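Local coordinates for uronate isomerase (Caulobacter crescentus, PDB 2Q01), which catalyses the reversible isomerisation of D-glucuronate to D-fructuronate and of D-galacturonate to D-tagaturonate in pentose and glucuronate interconversion, at residues L159-N164 with W478-T483; I165-T170 with Y470-R475. One frame throughout, in Å; residues are numbered along the deposited sequence.

Contact 1 (L159-N164 with W478-T483); sequences LFDRFN and WARPAT
Asp161 OD2 is gripped by both terminal nitrogens of Arg480: NH2 donates to it at 2.7 Å and NH1 at 2.9 Å. Together they form a salt bridge that is end-on for the guanidinium but forked onto a single oxygen. Carboxylate and guanidinium planes stand 68° apart, and both N-H groups come down on OD2 from the same face, well above the carboxylate plane. Sharing one acceptor bends both bonds, with N-H...O angles of 141° for NH2 and 132° for NH1. The other carboxylate oxygen, OD1, is used differently: Trp189 NE1 donates a hydrogen bond to it.

Arg480 reaches across from a loop with no regular structure, its chain extended from CG to NE, and this length lets its tip touch a helix whose backbone stays far away; the nearest CA atoms, of Asp161 and Arg480, are 11.0 Å apart. With CG beside the backbone N, the Asp161 carboxylate comes forward to meet Arg480. Next to the salt bridge, Arg480 NH1 lies 4.4 Å from CD2 of Phe160, near the plane of the ring at its edge, a packing contact. That ring also meets Trp189 edge-to-face. Just beyond, helix 156-162 ends in a Schellman motif, in which Asn164 takes positive phi and its N bonds back to Asp161 O at 3.2 Å. The contact thus ties the last turn of this helix to the C-terminal tail by charge; with Trp189 engaging the second oxygen, the carboxylate is probably kept ionised and hindered from turning.

Contact 2 (I165-T170 with Y470-R475); sequences IETLAT and YKLDQR
Strand 165-169 turns a corner at Glu166, and the loop after helix 451-469 passes it with its backbone 8.4 Å away at the nearest CA pair, Thr167 and Leu472. Arg475 bridges the gap: its NH2 donates to the backbone O of Glu166 at 2.7 Å, with a nearly straight N-H...O angle of 159°. The oxygen lies close to the guanidinium plane, but the donor stands above the carbonyl plane. Bends at chi2 and chi3 fold the arginine back to this peptide, while Glu166 CG packs 3.3 Å from Arg475 NH2. Cut back to an alanine, Arg475 is likely to leave the Glu166 carbonyl without this donor and to open a gap beside Glu166 CG. The glutamate's carboxylate goes instead to Lys467 in a salt bridge. Strand 165-169 is the middle strand of a parallel sheet, between 37-39 and 192-194, in a family of the TIM-barrel clan. Thr167 meets the loop with its methyl: CG2 is anti to the backbone N and touches Leu472 CD2 tip to tip at 4.0 Å, whereas OG1 bonds to His192 ND1. Leu472 follows Lys471, the positive-phi residue of the Schellman motif that ends helix 451-469.

Contacts 1 and 2 lie on the same side of the chain's centre, their centres 11 Å apart. Helix 156-162 is followed, after a short turn, by strand 165-169, and residues 470-475 lead within a few residues into 478-483, so contact 2 is nested inside the loop closed by contact 1. The two touch directly: Arg475 NE lies 2.8 Å from Arg480 O, a probable hydrogen bond, and Phe160 CE1 packs 3.7 Å from Leu168 CB. His192, at the start of strand 192-194, borders both contacts. The C-terminal tail is thereby fastened at successive points to helix 156-162 and the middle strand of the three-stranded parallel sheet, some 300 residues earlier.

Contact 1 (L159-N164 with W478-T483)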
loop_
_atom_site.group_PDB
_atom_site.type_symbol
_atom_site.label_atom_id
_atom_site.label_comp_id
_atom_site.label_asym_id
_atom_site.label_seq_id
_atom_site.Cartn_x
_atom_site.Cartn_y
_atom_site.Cartn_z
ATOM N N LEU B 159 17.422 -19.155 31.711
ATOM C CA LEU B 159 16.548 -19.062 30.544
ATOM C C LEU B 159 17.296 -18.558 29.314
ATOM O O LEU B 159 17.048 -19.025 28.206
ATOM C CB LEU B 159 15.366 -18.142 30.843
ATOM C CG LEU B 159 14.187 -18.707 31.635
ATOM C CD1 LEU B 159 13.313 -17.575 32.163
ATOM C CD2 LEU B 159 13.365 -19.657 30.788
ATOM N N PHE B 160 18.206 -17.605 29.526
ATOM C CA PHE B 160 19.084 -17.070 28.482
ATOM C C PHE B 160 19.889 -18.185 27.816
ATOM O O PHE B 160 20.071 -18.184 26.599
ATOM C CB PHE B 160 20.028 -16.039 29.106
ATOM C CG PHE B 160 20.831 -15.225 28.113
ATOM C CD1 PHE B 160 20.390 -13.969 27.716
ATOM C CD2 PHE B 160 22.052 -15.688 27.621
ATOM C CE1 PHE B 160 21.132 -13.201 26.829
ATOM C CE2 PHE B 160 22.802 -14.924 26.735
ATOM C CZ PHE B 160 22.341 -13.678 26.338
ATOM N N ASP B 161 20.366 -19.128 28.624
ATOM C CA ASP B 161 21.152 -20.255 28.126
ATOM C C ASP B 161 20.294 -21.315 27.436
ATOM O O ASP B 161 20.681 -21.850 26.395
ATOM C CB ASP B 161 21.970 -20.870 29.260
ATOM C CG ASP B 161 22.875 -19.858 29.936
ATOM O OD1 ASP B 161 23.213 -20.056 31.124
ATOM O OD2 ASP B 161 23.242 -18.858 29.280
ATOM N N ARG B 162 19.129 -21.599 28.014
ATOM C CA ARG B 162 18.178 -22.547 27.442
ATOM C C ARG B 162 17.629 -22.076 26.098
ATOM O O ARG B 162 17.367 -22.894 25.211
ATOM C CB ARG B 162 17.015 -22.795 28.403
ATOM C CG ARG B 162 16.264 -24.090 28.120
ATOM C CD ARG B 162 14.763 -23.887 28.115
ATOM N NE ARG B 162 14.225 -23.697 29.459
ATOM C CZ ARG B 162 12.953 -23.888 29.793
ATOM N NH1 ARG B 162 12.067 -24.286 28.883
ATOM N NH2 ARG B 162 12.569 -23.685 31.043
ATOM N N PHE B 163 17.461 -20.760 25.953
ATOM C CA PHE B 163 16.924 -20.170 24.725
ATOM C C PHE B 163 17.964 -20.114 23.601
ATOM O O PHE B 163 17.615 -19.882 22.437
ATOM C CB PHE B 163 16.362 -18.771 24.988
ATOM C CG PHE B 163 15.071 -18.752 25.774
ATOM C CD1 PHE B 163 14.269 -19.889 25.889
ATOM C CD2 PHE B 163 14.637 -17.569 26.372
ATOM C CE1 PHE B 163 13.076 -19.854 26.608
ATOM C CE2 PHE B 163 13.443 -17.523 27.088
ATOM C CZ PHE B 163 12.661 -18.667 27.207
ATOM N N ASN B 164 19.226 -20.339 23.965
ATOM C CA ASN B 164 20.361 -20.334 23.041
ATOM C C ASN B 164 20.566 -18.946 22.441
ATOM O O ASN B 164 20.744 -18.784 21.235
ATOM C CB ASN B 164 20.231 -21.434 21.964
ATOM C CG ASN B 164 21.560 -21.780 21.300
ATOM O OD1 ASN B 164 21.583 -22.326 20.195
ATOM N ND2 ASN B 164 22.668 -21.461 21.968
ATOM N N TRP B 478 35.037 -11.194 27.653
ATOM C CA TRP B 478 34.182 -11.331 28.836
ATOM C C TRP B 478 32.945 -12.205 28.629
ATOM O O TRP B 478 32.297 -12.613 29.599
ATOM C CB TRP B 478 33.787 -9.956 29.399
ATOM C CG TRP B 478 33.115 -8.999 28.435
ATOM C CD1 TRP B 478 33.703 -7.957 27.781
ATOM C CD2 TRP B 478 31.724 -8.976 28.055
ATOM N NE1 TRP B 478 32.776 -7.291 27.013
ATOM C CE2 TRP B 478 31.555 -7.896 27.162
ATOM C CE3 TRP B 478 30.606 -9.761 28.384
ATOM C CZ2 TRP B 478 30.316 -7.584 26.588
ATOM C CZ3 TRP B 478 29.377 -9.448 27.819
ATOM C CH2 TRP B 478 29.244 -8.369 26.928
ATOM N N ALA B 479 32.621 -12.471 27.366
ATOM C CA ALA B 479 31.506 -13.339 27.001
ATOM C C ALA B 479 31.997 -14.741 26.616
ATOM O O ALA B 479 33.205 -14.992 26.551
ATOM C CB ALA B 479 30.719 -12.716 25.854
ATOM N N ARG B 480 31.056 -15.647 26.357
ATOM C CA ARG B 480 31.373 -16.972 25.826
ATOM C C ARG B 480 31.901 -16.871 24.397
ATOM O O ARG B 480 31.638 -15.881 23.707
ATOM C CB ARG B 480 30.120 -17.842 25.802
ATOM C CG ARG B 480 29.707 -18.394 27.127
ATOM C CD ARG B 480 28.283 -18.876 27.037
ATOM N NE ARG B 480 27.646 -18.859 28.345
ATOM C CZ ARG B 480 26.355 -18.631 28.553
ATOM N NH1 ARG B 480 25.534 -18.392 27.536
ATOM N NH2 ARG B 480 25.887 -18.636 29.790
ATOM N N PRO B 481 32.670 -17.884 23.949
ATOM C CA PRO B 481 32.847 -18.016 22.503
ATOM C C PRO B 481 31.544 -18.459 21.817
ATOM O O PRO B 481 30.655 -19.032 22.462
ATOM C CB PRO B 481 33.936 -19.086 22.375
ATOM C CG PRO B 481 33.865 -19.861 23.639
ATOM C CD PRO B 481 33.444 -18.891 24.699
ATOM N N ALA B 482 31.439 -18.176 20.522
ATOM C CA ALA B 482 30.241 -18.490 19.752
ATOM C C ALA B 482 30.324 -19.877 19.114
ATOM O O ALA B 482 31.166 -20.120 18.245
ATOM C CB ALA B 482 30.013 -17.427 18.692
ATOM N N THR B 483 29.458 -20.784 19.565
ATOM C CA THR B 483 29.336 -22.123 18.973
ATOM C C THR B 483 27.891 -22.404 18.561
ATOM O O THR B 483 26.951 -21.857 19.146
ATOM C CB THR B 483 29.809 -23.256 19.928
ATOM O OG1 THR B 483 29.065 -23.206 21.151
ATOM C CG2 THR B 483 31.308 -23.157 20.227
#

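Contact 2 (I165-T170 with Y470-R475)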
loop_
_atom_site.group_PDB
_atom_site.type_symbol
_atom_site.label_atom_id
_atom_site.label_comp_id
_atom_site.label_asym_id
_atom_site.label_seq_id
_atom_site.Cartn_x
_atom_site.Cartn_y
_atom_site.Cartn_z
ATOM N N ILE B 165 20.519 -17.939 23.304
ATOM C CA ILE B 165 20.754 -16.576 22.872
ATOM C C ILE B 165 22.250 -16.354 22.818
ATOM O O ILE B 165 22.959 -16.569 23.799
ATOM C CB ILE B 165 20.043 -15.545 23.770
ATOM C CG1 ILE B 165 18.533 -15.829 23.784
ATOM C CG2 ILE B 165 20.327 -14.112 23.281
ATOM C CD1 ILE B 165 17.768 -15.219 24.946
ATOM N N GLU B 166 22.726 -15.956 21.645
ATOM C CA GLU B 166 24.128 -15.652 21.456
ATOM C C GLU B 166 24.420 -14.215 21.875
ATOM O O GLU B 166 25.336 -13.970 22.658
ATOM C CB GLU B 166 24.522 -15.882 20.005
ATOM C CG GLU B 166 25.996 -15.679 19.752
ATOM C CD GLU B 166 26.509 -16.506 18.606
ATOM O OE1 GLU B 166 27.082 -15.904 17.680
ATOM O OE2 GLU B 166 26.347 -17.749 18.632
ATOM N N THR B 167 23.626 -13.283 21.349
ATOM C CA THR B 167 23.756 -11.856 21.632
ATOM C C THR B 167 22.384 -11.284 21.962
ATOM O O THR B 167 21.414 -11.552 21.253
ATOM C CB THR B 167 24.341 -11.105 20.407
ATOM O OG1 THR B 167 25.643 -11.625 20.108
ATOM C CG2 THR B 167 24.438 -9.599 20.656
ATOM N N LEU B 168 22.306 -10.520 23.049
ATOM C CA LEU B 168 21.104 -9.757 23.382
ATOM C C LEU B 168 21.490 -8.311 23.650
ATOM O O LEU B 168 22.341 -8.042 24.492
ATOM C CB LEU B 168 20.407 -10.350 24.611
ATOM C CG LEU B 168 19.103 -9.727 25.114
ATOM C CD1 LEU B 168 18.013 -9.785 24.051
ATOM C CD2 LEU B 168 18.637 -10.434 26.375
ATOM N N ALA B 169 20.868 -7.383 22.931
ATOM C CA ALA B 169 21.111 -5.960 23.158
ATOM C C ALA B 169 19.947 -5.305 23.891
ATOM O O ALA B 169 18.780 -5.548 23.576
ATOM C CB ALA B 169 21.400 -5.234 21.840
ATOM N N THR B 170 20.278 -4.485 24.882
ATOM C CA THR B 170 19.298 -3.648 25.565
ATOM C C THR B 170 19.454 -2.197 25.074
ATOM O O THR B 170 20.351 -1.902 24.289
ATOM C CB THR B 170 19.450 -3.744 27.098
ATOM O OG1 THR B 170 20.610 -3.017 27.512
ATOM C CG2 THR B 170 19.592 -5.196 27.538
ATOM N N TYR B 470 25.572 -5.605 12.214
ATOM C CA TYR B 470 25.719 -5.050 13.556
ATOM C C TYR B 470 27.121 -5.239 14.124
ATOM O O TYR B 470 27.313 -5.118 15.327
ATOM C CB TYR B 470 24.680 -5.657 14.500
ATOM C CG TYR B 470 23.295 -5.135 14.249
ATOM C CD1 TYR B 470 22.435 -5.781 13.366
ATOM C CD2 TYR B 470 22.846 -3.978 14.882
ATOM C CE1 TYR B 470 21.162 -5.280 13.121
ATOM C CE2 TYR B 470 21.578 -3.477 14.647
ATOM C CZ TYR B 470 20.742 -4.134 13.768
ATOM O OH TYR B 470 19.485 -3.637 13.544
ATOM N N LYS B 471 28.082 -5.544 13.250
ATOM C CA LYS B 471 29.508 -5.667 13.597
ATOM C C LYS B 471 29.764 -6.559 14.824
ATOM O O LYS B 471 30.561 -6.233 15.708
ATOM C CB LYS B 471 30.152 -4.277 13.739
ATOM C CG LYS B 471 30.041 -3.395 12.487
ATOM C CD LYS B 471 30.545 -1.983 12.757
ATOM C CE LYS B 471 30.496 -1.121 11.500
ATOM N NZ LYS B 471 31.156 0.212 11.696
ATOM N N LEU B 472 29.067 -7.692 14.848
ATOM C CA LEU B 472 29.082 -8.629 15.965
ATOM C C LEU B 472 30.108 -9.752 15.792
ATOM O O LEU B 472 30.118 -10.719 16.563
ATOM C CB LEU B 472 27.678 -9.217 16.144
ATOM C CG LEU B 472 26.753 -8.745 17.269
ATOM C CD1 LEU B 472 27.057 -7.346 17.738
ATOM C CD2 LEU B 472 25.321 -8.834 16.807
ATOM N N ASP B 473 30.980 -9.602 14.795
ATOM C CA ASP B 473 31.957 -10.629 14.431
ATOM C C ASP B 473 33.136 -10.755 15.399
ATOM O O ASP B 473 33.819 -11.782 15.413
ATOM C CB ASP B 473 32.454 -10.408 12.999
ATOM C CG ASP B 473 31.416 -10.799 11.950
ATOM O OD1 ASP B 473 31.371 -10.145 10.884
ATOM O OD2 ASP B 473 30.647 -11.759 12.186
ATOM N N GLN B 474 33.375 -9.719 16.199
ATOM C CA GLN B 474 34.366 -9.793 17.268
ATOM C C GLN B 474 33.666 -9.952 18.609
ATOM O O GLN B 474 33.150 -8.980 19.163
ATOM C CB GLN B 474 35.271 -8.552 17.304
ATOM C CG GLN B 474 36.080 -8.285 16.040
ATOM C CD GLN B 474 35.568 -7.084 15.259
ATOM O OE1 GLN B 474 36.201 -6.028 15.248
ATOM N NE2 GLN B 474 34.416 -7.236 14.610
ATOM N N ARG B 475 33.628 -11.185 19.115
ATOM C CA ARG B 475 33.174 -11.441 20.478
ATOM C C ARG B 475 34.216 -10.894 21.444
ATOM O O ARG B 475 35.418 -11.067 21.221
ATOM C CB ARG B 475 32.992 -12.941 20.744
ATOM C CG ARG B 475 31.769 -13.576 20.110
ATOM C CD ARG B 475 30.496 -13.283 20.882
ATOM N NE ARG B 475 30.236 -14.250 21.946
ATOM C CZ ARG B 475 29.015 -14.558 22.384
ATOM N NH1 ARG B 475 28.844 -15.448 23.356
ATOM N NH2 ARG B 475 27.957 -13.980 21.840
#